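Local coordinates for protein insecticidal Delta-Endotoxin Cry8Ea1 (Bacillus Thuringiensis, PDB 3EB7) that kills insect larvae that live underground, probably by inserting its helical domain into gut-cell membranes to form pores, as in other three-domain Cry toxins, at residues E3-G15 with S395-P407. Sequence-based numbering, arbitrary orientation.
Sequences ERDAVKTAISLVG and SEVELPPETLDQP
Helix 2-20 of the N-terminal helical domain meets the short, weakly bonded helical turn 395-398 and the loop after it, following strand 389-394 of the second, beta-sheet domain, and Pro400 sits at the middle of this seam with its ring turned onto Val7, Lys8 and Ile11. Ile11 CD1 presses on Pro400 CD at 3.5 Å, tighter than usual for two carbons, while Val7 CG1, anti to its own backbone N (chi1 164°), reaches Glu398 O at 3.4 Å and also flanks the proline ring. The ring's CG rests 3.7 Å from Lys8 CA, and the lysine chain, bent near its end, lays CE against Leu404 CD1. Toward the start of the helix, Val397 CG1 lies over one face of the Arg4 guanidinium, offset toward its rim. Farther along the helix, Glu402 runs its extended chain past Ile11 CG2 and brings OE1 to 3.5 Å from Gly15 CA, where the helix carries no side chain. Three waters bridge the backbones, each donating to one carbonyl of each segment: Arg4 O and Val397 O, Lys8 O and Pro401 O, Ser12 O and Glu402 O. The spacing of four residues along the helix shows the loop following a single helical face. Ser12 OG lies 3.3 Å from Glu402 O, at most a weak hydrogen bond, since its proton has another acceptor within reach. Behind the loop, Glu398 OE2 accepts a hydrogen bond from Asp245 N and pairs with Arg209 in a salt bridge; Arg209 belongs to helix 198-220, whose Leu213 and Ser214 touch Val7. The contact forms part of the interface between the helical bundle and the second, beta-sheet domain in the three-domain Cry toxin fold.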
loop_
_atom_site.group_PDB
_atom_site.type_symbol
_atom_site.label_atom_id
_atom_site.label_comp_id
_atom_site.label_asym_id
_atom_site.label_seq_id
_atom_site.Cartn_x
_atom_site.Cartn_y
_atom_site.Cartn_z
ATOM N N GLU A 3 -3.265 -15.368 -9.606
ATOM C CA GLU A 3 -3.506 -14.047 -9.003
ATOM C C GLU A 3 -3.416 -14.088 -7.481
ATOM O O GLU A 3 -2.616 -13.346 -6.917
ATOM C CB GLU A 3 -4.850 -13.480 -9.455
ATOM C CG GLU A 3 -4.857 -12.962 -10.904
ATOM C CD GLU A 3 -6.263 -12.504 -11.351
ATOM O OE1 GLU A 3 -7.088 -12.088 -10.490
ATOM O OE2 GLU A 3 -6.554 -12.566 -12.566
ATOM N N ARG A 4 -4.197 -14.972 -6.848
ATOM C CA ARG A 4 -4.185 -15.196 -5.380
ATOM C C ARG A 4 -2.812 -15.494 -4.854
ATOM O O ARG A 4 -2.393 -14.930 -3.855
ATOM C CB ARG A 4 -5.091 -16.384 -4.946
ATOM C CG ARG A 4 -6.471 -16.390 -5.566
ATOM C CD ARG A 4 -6.978 -17.807 -5.829
ATOM N NE ARG A 4 -7.394 -18.452 -4.606
ATOM C CZ ARG A 4 -8.665 -18.688 -4.267
ATOM N NH1 ARG A 4 -9.660 -18.341 -5.079
ATOM N NH2 ARG A 4 -8.940 -19.279 -3.102
ATOM N N ASP A 5 -2.139 -16.420 -5.525
ATOM C CA ASP A 5 -0.740 -16.804 -5.235
ATOM C C ASP A 5 0.243 -15.628 -5.324
ATOM O O ASP A 5 1.040 -15.408 -4.412
ATOM C CB ASP A 5 -0.323 -17.878 -6.241
ATOM C CG ASP A 5 0.756 -18.812 -5.705
ATOM O OD1 ASP A 5 1.382 -18.497 -4.649
ATOM O OD2 ASP A 5 0.979 -19.877 -6.367
ATOM N N ALA A 6 0.181 -14.883 -6.431
ATOM C CA ALA A 6 1.065 -13.717 -6.677
ATOM C C ALA A 6 0.883 -12.626 -5.629
ATOM O O ALA A 6 1.845 -12.059 -5.144
ATOM C CB ALA A 6 0.854 -13.171 -8.058
ATOM N N VAL A 7 -0.362 -12.381 -5.266
ATOM C CA VAL A 7 -0.730 -11.345 -4.316
ATOM C C VAL A 7 -0.319 -11.791 -2.922
ATOM O O VAL A 7 0.135 -11.006 -2.104
ATOM C CB VAL A 7 -2.241 -11.050 -4.428
ATOM C CG1 VAL A 7 -2.757 -10.282 -3.220
ATOM C CG2 VAL A 7 -2.474 -10.235 -5.695
ATOM N N LYS A 8 -0.451 -13.092 -2.683
ATOM C CA LYS A 8 -0.000 -13.688 -1.454
ATOM C C LYS A 8 1.503 -13.459 -1.320
ATOM O O LYS A 8 1.974 -13.025 -0.295
ATOM C CB LYS A 8 -0.385 -15.175 -1.460
ATOM C CG LYS A 8 -0.436 -15.826 -0.117
ATOM C CD LYS A 8 -0.630 -17.326 -0.278
ATOM C CE LYS A 8 0.052 -18.117 0.853
ATOM N NZ LYS A 8 1.413 -18.599 0.473
ATOM N N THR A 9 2.249 -13.720 -2.385
ATOM C CA THR A 9 3.700 -13.556 -2.398
ATOM C C THR A 9 4.130 -12.115 -2.164
ATOM O O THR A 9 4.996 -11.840 -1.330
ATOM C CB THR A 9 4.272 -14.031 -3.744
ATOM O OG1 THR A 9 3.914 -15.409 -3.922
ATOM C CG2 THR A 9 5.804 -13.887 -3.777
ATOM N N ALA A 10 3.528 -11.208 -2.920
ATOM C CA ALA A 10 3.838 -9.797 -2.874
ATOM C C ALA A 10 3.508 -9.199 -1.509
ATOM O O ALA A 10 4.277 -8.381 -0.993
ATOM C CB ALA A 10 3.074 -9.071 -3.977
ATOM N N ILE A 11 2.379 -9.594 -0.915
ATOM C CA ILE A 11 2.015 -9.055 0.416
ATOM C C ILE A 11 2.986 -9.525 1.480
ATOM O O ILE A 11 3.385 -8.760 2.366
ATOM C CB ILE A 11 0.567 -9.399 0.808
ATOM C CG1 ILE A 11 -0.393 -8.410 0.132
ATOM C CG2 ILE A 11 0.384 -9.349 2.300
ATOM C CD1 ILE A 11 -1.848 -8.789 0.259
ATOM N N SER A 12 3.372 -10.799 1.382
ATOM C CA SER A 12 4.301 -11.404 2.305
ATOM C C SER A 12 5.684 -10.723 2.235
ATOM O O SER A 12 6.341 -10.471 3.266
ATOM C CB SER A 12 4.414 -12.885 1.933
ATOM O OG SER A 12 5.519 -13.486 2.571
ATOM N N LEU A 13 6.129 -10.452 1.005
ATOM C CA LEU A 13 7.403 -9.818 0.756
ATOM C C LEU A 13 7.420 -8.419 1.309
ATOM O O LEU A 13 8.367 -8.083 2.010
ATOM C CB LEU A 13 7.749 -9.826 -0.735
ATOM C CG LEU A 13 8.789 -10.816 -1.268
ATOM C CD1 LEU A 13 9.115 -12.006 -0.348
ATOM C CD2 LEU A 13 8.317 -11.306 -2.588
ATOM N N VAL A 14 6.380 -7.610 1.063
ATOM C CA VAL A 14 6.385 -6.262 1.660
ATOM C C VAL A 14 6.314 -6.276 3.181
ATOM O O VAL A 14 6.931 -5.447 3.835
ATOM C CB VAL A 14 5.398 -5.212 1.043
ATOM C CG1 VAL A 14 5.385 -5.271 -0.448
ATOM C CG2 VAL A 14 4.053 -5.349 1.596
ATOM N N GLY A 15 5.596 -7.238 3.742
ATOM C CA GLY A 15 5.584 -7.407 5.178
ATOM C C GLY A 15 6.929 -7.758 5.776
ATOM O O GLY A 15 7.294 -7.274 6.843
ATOM N N SER A 395 -12.422 -12.305 2.014
ATOM C CA SER A 395 -11.527 -11.181 1.760
ATOM C C SER A 395 -10.044 -11.588 1.714
ATOM O O SER A 395 -9.205 -10.942 1.039
ATOM C CB SER A 395 -11.779 -10.066 2.790
ATOM O OG SER A 395 -11.351 -10.454 4.069
ATOM N N GLU A 396 -9.722 -12.672 2.413
ATOM C CA GLU A 396 -8.330 -13.154 2.485
ATOM C C GLU A 396 -7.832 -13.729 1.180
ATOM O O GLU A 396 -6.656 -13.995 1.052
ATOM C CB GLU A 396 -8.138 -14.204 3.589
ATOM C CG GLU A 396 -8.265 -13.622 4.984
ATOM C CD GLU A 396 -7.844 -14.620 6.049
ATOM O OE1 GLU A 396 -7.184 -14.191 7.025
ATOM O OE2 GLU A 396 -8.170 -15.833 5.894
ATOM N N VAL A 397 -8.713 -13.943 0.226
ATOM C CA VAL A 397 -8.311 -14.314 -1.116
ATOM C C VAL A 397 -7.654 -13.086 -1.828
ATOM O O VAL A 397 -6.643 -13.210 -2.521
ATOM C CB VAL A 397 -9.543 -14.904 -1.913
ATOM C CG1 VAL A 397 -9.233 -15.078 -3.409
ATOM C CG2 VAL A 397 -9.978 -16.229 -1.302
ATOM N N GLU A 398 -8.240 -11.908 -1.635
ATOM C CA GLU A 398 -7.763 -10.664 -2.265
ATOM C C GLU A 398 -6.740 -9.949 -1.375
ATOM O O GLU A 398 -5.722 -9.455 -1.863
ATOM C CB GLU A 398 -8.964 -9.777 -2.601
ATOM C CG GLU A 398 -10.052 -10.563 -3.330
ATOM C CD GLU A 398 -11.223 -9.721 -3.819
ATOM O OE1 GLU A 398 -12.201 -10.295 -4.374
ATOM O OE2 GLU A 398 -11.180 -8.482 -3.690
ATOM N N LEU A 399 -6.980 -9.988 -0.066
ATOM C CA LEU A 399 -6.111 -9.411 0.973
ATOM C C LEU A 399 -5.577 -10.440 2.022
ATOM O O LEU A 399 -5.947 -10.386 3.242
ATOM C CB LEU A 399 -6.900 -8.288 1.664
ATOM C CG LEU A 399 -7.276 -7.123 0.752
ATOM C CD1 LEU A 399 -8.095 -6.118 1.493
ATOM C CD2 LEU A 399 -6.029 -6.453 0.145
ATOM N N PRO A 400 -4.682 -11.363 1.576
ATOM C CA PRO A 400 -4.230 -12.449 2.463
ATOM C C PRO A 400 -3.385 -11.968 3.613
ATOM O O PRO A 400 -2.873 -10.852 3.577
ATOM C CB PRO A 400 -3.388 -13.364 1.532
ATOM C CG PRO A 400 -2.880 -12.451 0.472
ATOM C CD PRO A 400 -4.063 -11.472 0.234
ATOM N N PRO A 401 -3.233 -12.804 4.651
ATOM C CA PRO A 401 -2.248 -12.505 5.700
ATOM C C PRO A 401 -0.808 -12.511 5.144
ATOM O O PRO A 401 -0.570 -13.011 4.033
ATOM C CB PRO A 401 -2.467 -13.637 6.724
ATOM C CG PRO A 401 -3.788 -14.158 6.450
ATOM C CD PRO A 401 -3.990 -14.027 4.956
ATOM N N GLU A 402 0.117 -11.952 5.918
ATOM C CA GLU A 402 1.496 -11.786 5.506
ATOM C C GLU A 402 2.276 -13.099 5.613
ATOM O O GLU A 402 3.407 -13.206 5.119
ATOM C CB GLU A 402 2.181 -10.693 6.363
ATOM C CG GLU A 402 1.752 -9.288 5.951
ATOM C CD GLU A 402 2.359 -8.168 6.801
ATOM O OE1 GLU A 402 3.295 -8.453 7.599
ATOM O OE2 GLU A 402 1.888 -6.996 6.657
ATOM N N THR A 403 1.660 -14.076 6.272
ATOM C CA THR A 403 2.227 -15.408 6.472
ATOM C C THR A 403 1.098 -16.390 6.817
ATOM O O THR A 403 0.004 -15.978 7.251
ATOM C CB THR A 403 3.273 -15.400 7.622
ATOM O OG1 THR A 403 3.927 -16.666 7.685
ATOM C CG2 THR A 403 2.617 -15.149 8.981
ATOM N N LEU A 404 1.361 -17.680 6.617
ATOM C CA LEU A 404 0.517 -18.734 7.171
ATOM C C LEU A 404 1.172 -19.417 8.402
ATOM O O LEU A 404 0.568 -20.291 9.036
ATOM C CB LEU A 404 0.156 -19.752 6.092
ATOM C CG LEU A 404 -0.698 -19.231 4.926
ATOM C CD1 LEU A 404 -0.778 -20.276 3.816
ATOM C CD2 LEU A 404 -2.110 -18.770 5.364
ATOM N N ASP A 405 2.383 -18.993 8.761
ATOM C CA ASP A 405 3.070 -19.521 9.956
ATOM C C ASP A 405 2.531 -19.011 11.299
ATOM O O ASP A 405 3.132 -19.275 12.366
ATOM C CB ASP A 405 4.554 -19.188 9.890
ATOM C CG ASP A 405 5.226 -19.808 8.691
ATOM O OD1 ASP A 405 4.605 -20.728 8.082
ATOM O OD2 ASP A 405 6.368 -19.368 8.371
ATOM N N GLN A 406 1.453 -18.235 11.238
ATOM C CA GLN A 406 0.757 -17.759 12.428
ATOM C C GLN A 406 -0.700 -17.581 12.137
ATOM O O GLN A 406 -1.093 -17.536 10.977
ATOM C CB GLN A 406 1.330 -16.452 12.948
ATOM C CG GLN A 406 2.368 -15.852 12.068
ATOM C CD GLN A 406 3.469 -15.248 12.870
ATOM O OE1 GLN A 406 3.227 -14.730 13.970
ATOM N NE2 GLN A 406 4.696 -15.315 12.347
ATOM N N PRO A 407 -1.521 -17.533 13.194
ATOM C CA PRO A 407 -2.908 -17.254 12.921
ATOM C C PRO A 407 -3.089 -15.906 12.203
ATOM O O PRO A 407 -2.266 -14.995 12.342
ATOM C CB PRO A 407 -3.560 -17.270 14.302
ATOM C CG PRO A 407 -2.471 -17.200 15.248
ATOM C CD PRO A 407 -1.280 -17.786 14.622
HETATM O O HOH W 1 -4.449 -14.607 -2.137
HETATM O O HOH W 2 1.288 -13.920 2.275
HETATM O O HOH W 3 5.695 -11.794 5.530
#